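Local coordinates for protein male-specific lethal-3 (Drosophila melanogaster, PDB 3M9Q) that reads a trimethylated lysine on the histone H3 tail through its chromodomain and, within the MSL complex, helps to double transcription of the single male X chromosome, at residues L27-T41 and R89-L101. The protein carries 1 engineered substitution. Numbering follows the deposited sequence. Where two conformers were deposited one is given.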
loop_
_atom_site.group_PDB
_atom_site.type_symbol
_atom_site.label_atom_id
_atom_site.label_comp_id
_atom_site.label_asym_id
_atom_site.label_seq_id
_atom_site.Cartn_x
_atom_site.Cartn_y
_atom_site.Cartn_z
ATOM N N LEU A 27 4.553 2.971 1.313
ATOM C CA LEU A 27 5.237 1.702 1.112
ATOM C C LEU A 27 4.191 0.597 1.130
ATOM O O LEU A 27 3.369 0.530 2.043
ATOM C CB LEU A 27 6.308 1.485 2.185
ATOM C CG LEU A 27 7.265 2.671 2.390
ATOM C CD1 LEU A 27 8.302 2.359 3.467
ATOM C CD2 LEU A 27 7.955 3.122 1.101
ATOM N N CYS A 28 4.206 -0.244 0.111
ATOM C CA CYS A 28 3.170 -1.256 -0.085
ATOM C C CYS A 28 3.741 -2.657 0.050
ATOM O O CYS A 28 4.708 -3.013 -0.611
ATOM C CB CYS A 28 2.554 -1.114 -1.484
ATOM S SG CYS A 28 1.168 -2.242 -1.817
ATOM N N TYR A 29 3.101 -3.472 0.873
ATOM C CA TYR A 29 3.514 -4.876 1.025
ATOM C C TYR A 29 3.251 -5.679 -0.233
ATOM O O TYR A 29 2.227 -5.552 -0.881
ATOM C CB TYR A 29 2.808 -5.550 2.208
ATOM C CG TYR A 29 3.479 -5.316 3.533
ATOM C CD1 TYR A 29 4.719 -5.875 3.808
ATOM C CD2 TYR A 29 2.888 -4.525 4.498
ATOM C CE1 TYR A 29 5.334 -5.672 5.022
ATOM C CE2 TYR A 29 3.499 -4.312 5.720
ATOM C CZ TYR A 29 4.725 -4.888 5.971
ATOM O OH TYR A 29 5.383 -4.698 7.171
ATOM N N GLU A 30 4.216 -6.526 -0.549
ATOM C CA GLU A 30 4.073 -7.550 -1.589
ATOM C C GLU A 30 2.796 -8.370 -1.377
ATOM O O GLU A 30 2.600 -8.916 -0.299
ATOM C CB GLU A 30 5.293 -8.490 -1.539
ATOM C CG GLU A 30 5.149 -9.795 -2.291
ATOM C CD GLU A 30 5.097 -9.579 -3.762
ATOM O OE1 GLU A 30 6.157 -9.151 -4.305
ATOM O OE2 GLU A 30 4.044 -9.833 -4.378
ATOM N N PRO A 31 1.929 -8.472 -2.401
ATOM C CA PRO A 31 0.678 -9.208 -2.209
ATOM C C PRO A 31 0.804 -10.734 -2.303
ATOM O O PRO A 31 -0.054 -11.453 -1.812
ATOM C CB PRO A 31 -0.208 -8.681 -3.351
ATOM C CG PRO A 31 0.734 -8.309 -4.407
ATOM C CD PRO A 31 1.932 -7.745 -3.686
ATOM N N ASP A 32 1.847 -11.217 -2.953
ATOM C CA ASP A 32 2.067 -12.662 -3.110
ATOM C C ASP A 32 2.514 -13.277 -1.780
ATOM O O ASP A 32 3.609 -13.021 -1.294
ATOM C CB ASP A 32 3.110 -12.880 -4.206
ATOM C CG ASP A 32 3.350 -14.333 -4.528
ATOM O OD1 ASP A 32 2.869 -15.219 -3.794
ATOM O OD2 ASP A 32 4.029 -14.583 -5.548
ATOM N N LYS A 33 1.633 -14.085 -1.201
ATOM C CA LYS A 33 1.871 -14.679 0.131
ATOM C C LYS A 33 2.890 -15.810 0.127
ATOM O O LYS A 33 3.265 -16.316 1.185
ATOM C CB LYS A 33 0.552 -15.142 0.764
ATOM C CG LYS A 33 -0.393 -13.992 1.079
ATOM C CD LYS A 33 -1.664 -14.475 1.774
ATOM C CE LYS A 33 -2.588 -13.332 2.167
ATOM N NZ LYS A 33 -3.280 -12.739 0.993
ATOM N N SER A 34 3.361 -16.198 -1.053
ATOM C CA SER A 34 4.410 -17.219 -1.155
ATOM C C SER A 34 5.802 -16.607 -1.033
ATOM O O SER A 34 6.795 -17.325 -0.947
ATOM C CB SER A 34 4.303 -18.007 -2.472
ATOM O OG SER A 34 4.688 -17.206 -3.591
ATOM N N LYS A 35 5.854 -15.285 -1.023
ATOM C CA LYS A 35 7.129 -14.570 -1.037
ATOM C C LYS A 35 7.514 -14.045 0.332
ATOM O O LYS A 35 6.667 -13.643 1.118
ATOM C CB LYS A 35 7.070 -13.405 -2.032
ATOM C CG LYS A 35 6.769 -13.834 -3.449
ATOM C CD LYS A 35 7.794 -14.829 -3.978
ATOM C CE LYS A 35 7.552 -15.187 -5.441
ATOM N NZ LYS A 35 6.387 -16.096 -5.643
ATOM N N ALA A 36 8.809 -14.038 0.606
ATOM C CA ALA A 36 9.319 -13.314 1.778
ATOM C C ALA A 36 8.778 -11.886 1.725
ATOM O O ALA A 36 8.741 -11.250 0.669
ATOM C CB ALA A 36 10.839 -13.320 1.799
ATOM N N ARG A 37 8.328 -11.379 2.863
ATOM C CA ARG A 37 7.655 -10.074 2.888
ATOM C C ARG A 37 8.620 -8.963 2.529
ATOM O O ARG A 37 9.729 -8.891 3.039
ATOM C CB ARG A 37 6.985 -9.817 4.243
ATOM C CG ARG A 37 5.719 -10.646 4.396
ATOM C CD ARG A 37 5.089 -10.621 5.780
ATOM N NE ARG A 37 4.339 -9.409 6.115
ATOM C CZ ARG A 37 3.374 -8.848 5.391
ATOM N NH1 ARG A 37 2.774 -7.768 5.867
ATOM N NH2 ARG A 37 3.023 -9.322 4.199
ATOM N N VAL A 38 8.182 -8.116 1.607
ATOM C CA VAL A 38 8.941 -6.941 1.171
ATOM C C VAL A 38 7.977 -5.795 0.917
ATOM O O VAL A 38 6.774 -5.996 0.750
ATOM C CB VAL A 38 9.790 -7.205 -0.107
ATOM C CG1 VAL A 38 10.940 -8.184 0.179
ATOM C CG2 VAL A 38 8.919 -7.686 -1.259
ATOM N N LEU A 39 8.542 -4.592 0.884
ATOM C CA LEU A 39 7.798 -3.347 0.681
ATOM C C LEU A 39 8.243 -2.644 -0.581
ATOM O O LEU A 39 9.436 -2.535 -0.861
ATOM C CB LEU A 39 8.007 -2.403 1.862
ATOM C CG LEU A 39 7.322 -2.821 3.163
ATOM C CD1 LEU A 39 8.002 -2.178 4.377
ATOM C CD2 LEU A 39 5.822 -2.495 3.120
ATOM N N TYR A 40 7.270 -2.153 -1.332
ATOM C CA TYR A 40 7.525 -1.394 -2.557
ATOM C C TYR A 40 7.187 0.068 -2.379
ATOM O O TYR A 40 6.096 0.414 -1.923
ATOM C CB TYR A 40 6.689 -1.951 -3.705
ATOM C CG TYR A 40 6.988 -3.408 -4.008
ATOM C CD1 TYR A 40 8.218 -3.801 -4.513
ATOM C CD2 TYR A 40 6.059 -4.395 -3.751
ATOM C CE1 TYR A 40 8.494 -5.144 -4.775
ATOM C CE2 TYR A 40 6.325 -5.728 -4.018
ATOM C CZ TYR A 40 7.530 -6.095 -4.532
ATOM O OH TYR A 40 7.803 -7.427 -4.792
ATOM N N THR A 41 8.110 0.932 -2.767
ATOM C CA THR A 41 7.878 2.379 -2.750
ATOM C C THR A 41 6.867 2.723 -3.831
ATOM O O THR A 41 7.029 2.368 -4.995
ATOM C CB THR A 41 9.188 3.134 -2.971
ATOM O OG1 THR A 41 10.163 2.622 -2.048
ATOM C CG2 THR A 41 9.016 4.629 -2.770
ATOM N N ARG A 89 11.041 3.108 6.239
ATOM C CA ARG A 89 12.100 3.018 5.232
ATOM C C ARG A 89 13.171 2.022 5.648
ATOM O O ARG A 89 13.699 1.254 4.834
ATOM C CB ARG A 89 12.736 4.386 4.971
ATOM C CG ARG A 89 11.834 5.343 4.223
ATOM C CD ARG A 89 12.532 6.644 3.915
ATOM N NE ARG A 89 11.588 7.648 3.446
ATOM C CZ ARG A 89 11.921 8.794 2.869
ATOM N NH1 ARG A 89 13.190 9.113 2.666
ATOM N NH2 ARG A 89 10.979 9.620 2.487
ATOM N N GLN A 90 13.506 2.044 6.929
ATOM C CA GLN A 90 14.484 1.099 7.470
ATOM C C GLN A 90 13.926 -0.318 7.430
ATOM O O GLN A 90 14.627 -1.258 7.079
ATOM C CB GLN A 90 14.920 1.473 8.891
ATOM C CG GLN A 90 15.787 2.735 8.948
ATOM C CD GLN A 90 17.163 2.564 8.326
ATOM O OE1 GLN A 90 17.605 1.449 8.029
ATOM N NE2 GLN A 90 17.847 3.677 8.118
ATOM N N LEU A 91 12.653 -0.475 7.766
ATOM C CA LEU A 91 12.002 -1.792 7.696
ATOM C C LEU A 91 12.082 -2.332 6.273
ATOM O O LEU A 91 12.419 -3.494 6.046
ATOM C CB LEU A 91 10.546 -1.712 8.160
ATOM C CG LEU A 91 9.721 -2.993 8.019
ATOM C CD1 LEU A 91 10.317 -4.119 8.858
ATOM C CD2 LEU A 91 8.278 -2.737 8.414
ATOM N N GLN A 92 11.799 -1.467 5.310
ATOM C CA GLN A 92 11.865 -1.866 3.903
ATOM C C GLN A 92 13.265 -2.394 3.553
ATOM O O GLN A 92 13.413 -3.420 2.892
ATOM C CB GLN A 92 11.475 -0.679 3.023
ATOM C CG GLN A 92 11.607 -0.920 1.531
ATOM C CD GLN A 92 11.237 0.318 0.753
ATOM O OE1 GLN A 92 11.497 1.437 1.212
ATOM N NE2 GLN A 92 10.589 0.141 -0.397
ATOM N N ARG A 93 14.295 -1.699 4.021
ATOM C CA ARG A 93 15.674 -2.099 3.726
ATOM C C ARG A 93 16.019 -3.426 4.400
ATOM O O ARG A 93 16.699 -4.275 3.834
ATOM C CB ARG A 93 16.662 -1.000 4.134
ATOM C CG ARG A 93 16.576 0.216 3.217
ATOM C CD ARG A 93 17.262 1.451 3.759
ATOM N NE ARG A 93 18.723 1.352 3.768
ATOM C CZ ARG A 93 19.510 1.661 2.741
ATOM N NH1 ARG A 93 19.001 2.030 1.577
ATOM N NH2 ARG A 93 20.814 1.570 2.872
ATOM N N GLU A 94 15.518 -3.601 5.610
ATOM C CA GLU A 94 15.748 -4.825 6.378
ATOM C C GLU A 94 15.107 -6.020 5.685
ATOM O O GLU A 94 15.717 -7.079 5.530
ATOM C CB GLU A 94 15.173 -4.662 7.786
ATOM C CG GLU A 94 15.230 -5.909 8.647
ATOM C CD GLU A 94 14.813 -5.632 10.081
ATOM O OE1 GLU A 94 15.400 -4.722 10.707
ATOM O OE2 GLU A 94 13.903 -6.324 10.580
ATOM N N LEU A 95 13.868 -5.828 5.265
ATOM C CA LEU A 95 13.109 -6.889 4.595
ATOM C C LEU A 95 13.745 -7.254 3.258
ATOM O O LEU A 95 13.809 -8.427 2.875
ATOM C CB LEU A 95 11.657 -6.474 4.378
ATOM C CG LEU A 95 10.785 -6.377 5.626
ATOM C CD1 LEU A 95 9.401 -5.844 5.251
ATOM C CD2 LEU A 95 10.689 -7.748 6.295
ATOM N N ALA A 96 14.239 -6.244 2.565
ATOM C CA ALA A 96 14.815 -6.454 1.236
ATOM C C ALA A 96 16.061 -7.312 1.357
ATOM O O ALA A 96 16.290 -8.226 0.563
ATOM C CB ALA A 96 15.144 -5.130 0.557
ATOM N N GLU A 97 16.846 -7.044 2.386
ATOM C CA GLU A 97 18.068 -7.808 2.639
ATOM C C GLU A 97 17.712 -9.238 3.031
ATOM O O GLU A 97 18.353 -10.199 2.600
ATOM C CB GLU A 97 18.889 -7.127 3.740
ATOM C CG GLU A 97 20.212 -7.768 4.085
ATOM C CD GLU A 97 20.914 -6.956 5.150
ATOM O OE1 GLU A 97 20.610 -7.157 6.344
ATOM O OE2 GLU A 97 21.730 -6.081 4.794
ATOM N N ALA A 98 16.678 -9.380 3.841
ATOM C CA ALA A 98 16.322 -10.699 4.376
ATOM C C ALA A 98 15.835 -11.563 3.240
ATOM O O ALA A 98 16.024 -12.784 3.232
ATOM C CB ALA A 98 15.253 -10.592 5.457
ATOM N N ALA A 99 15.196 -10.930 2.274
ATOM C CA ALA A 99 14.619 -11.665 1.155
ATOM C C ALA A 99 15.749 -12.275 0.333
ATOM O O ALA A 99 15.537 -13.218 -0.428
ATOM C CB ALA A 99 13.763 -10.757 0.296
ATOM N N LYS A 100 16.955 -11.739 0.498
ATOM C CA LYS A 100 18.082 -12.109 -0.366
ATOM C C LYS A 100 19.014 -13.069 0.334
ATOM O O LYS A 100 19.955 -13.600 -0.253
ATOM C CB LYS A 100 18.862 -10.865 -0.785
ATOM C CG LYS A 100 18.057 -9.893 -1.615
ATOM C CD LYS A 100 18.929 -8.771 -2.121
ATOM C CE LYS A 100 18.179 -7.869 -3.082
ATOM N NZ LYS A 100 19.115 -7.133 -3.978
ATOM N N LEU A 101 18.723 -13.267 1.605
ATOM C CA LEU A 101 19.527 -14.135 2.476
ATOM C C LEU A 101 19.336 -15.596 2.089
ATOM O O LEU A 101 18.660 -15.900 1.112
ATOM C CB LEU A 101 19.165 -13.939 3.950
HETATM O O HOH W 1 11.929 -10.356 3.585
HETATM O O HOH W 2 11.388 -4.550 1.286
#
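Gln92 lies against Leu39 and Thr41, and its course from backbone to amide shows how one glutamine can join a helix to a strand of a β-sheet. Its CB rests on CB and CD1 of Leu39, and Gln92 CG continues over the same residue, 3.9 Å from Leu39 CB. With CG anti to the backbone N (chi1 175°) and the chain extended beyond it, the amide is carried out to the strand. There Gln92 NE2 spends both hydrogens on residues two apart: one goes to Leu39 O at 3.0 Å, steeply above the carbonyl plane, the other to Thr41 OG1 with a straighter N-H...O angle of 166°. Both acceptors lie close to the amide plane, so the pair should fix the rotation of the group. The amide oxygen of Gln92, OE1, meets the methyl Leu27 CD2 at 3.9 Å.

This is the C-terminal helix of the chromodomain, 86-100, packing across the neighbouring antiparallel strands 25-29 and 39-51 of the sheet. One turn further on, Leu95 sets CB 3.4 Å from Arg37 O and brings CD1 to Leu39 CD1 and obliquely to the Tyr29 ring. That ring is sandwiched, with Leu39 CD2 over the centre of one face and Arg37 NH1 over the other. Leu91 CD2 reaches Tyr29 OH, and Leu82 of strand 81-83 also touches Leu91, Leu39 and Tyr29. Two waters bridge the backbones, one from Arg37 O to Leu95 O, the other from Leu39 N to Gln92 O. Toward the chain end, Val38 CG1 meets Ala99 CB at 3.8 Å.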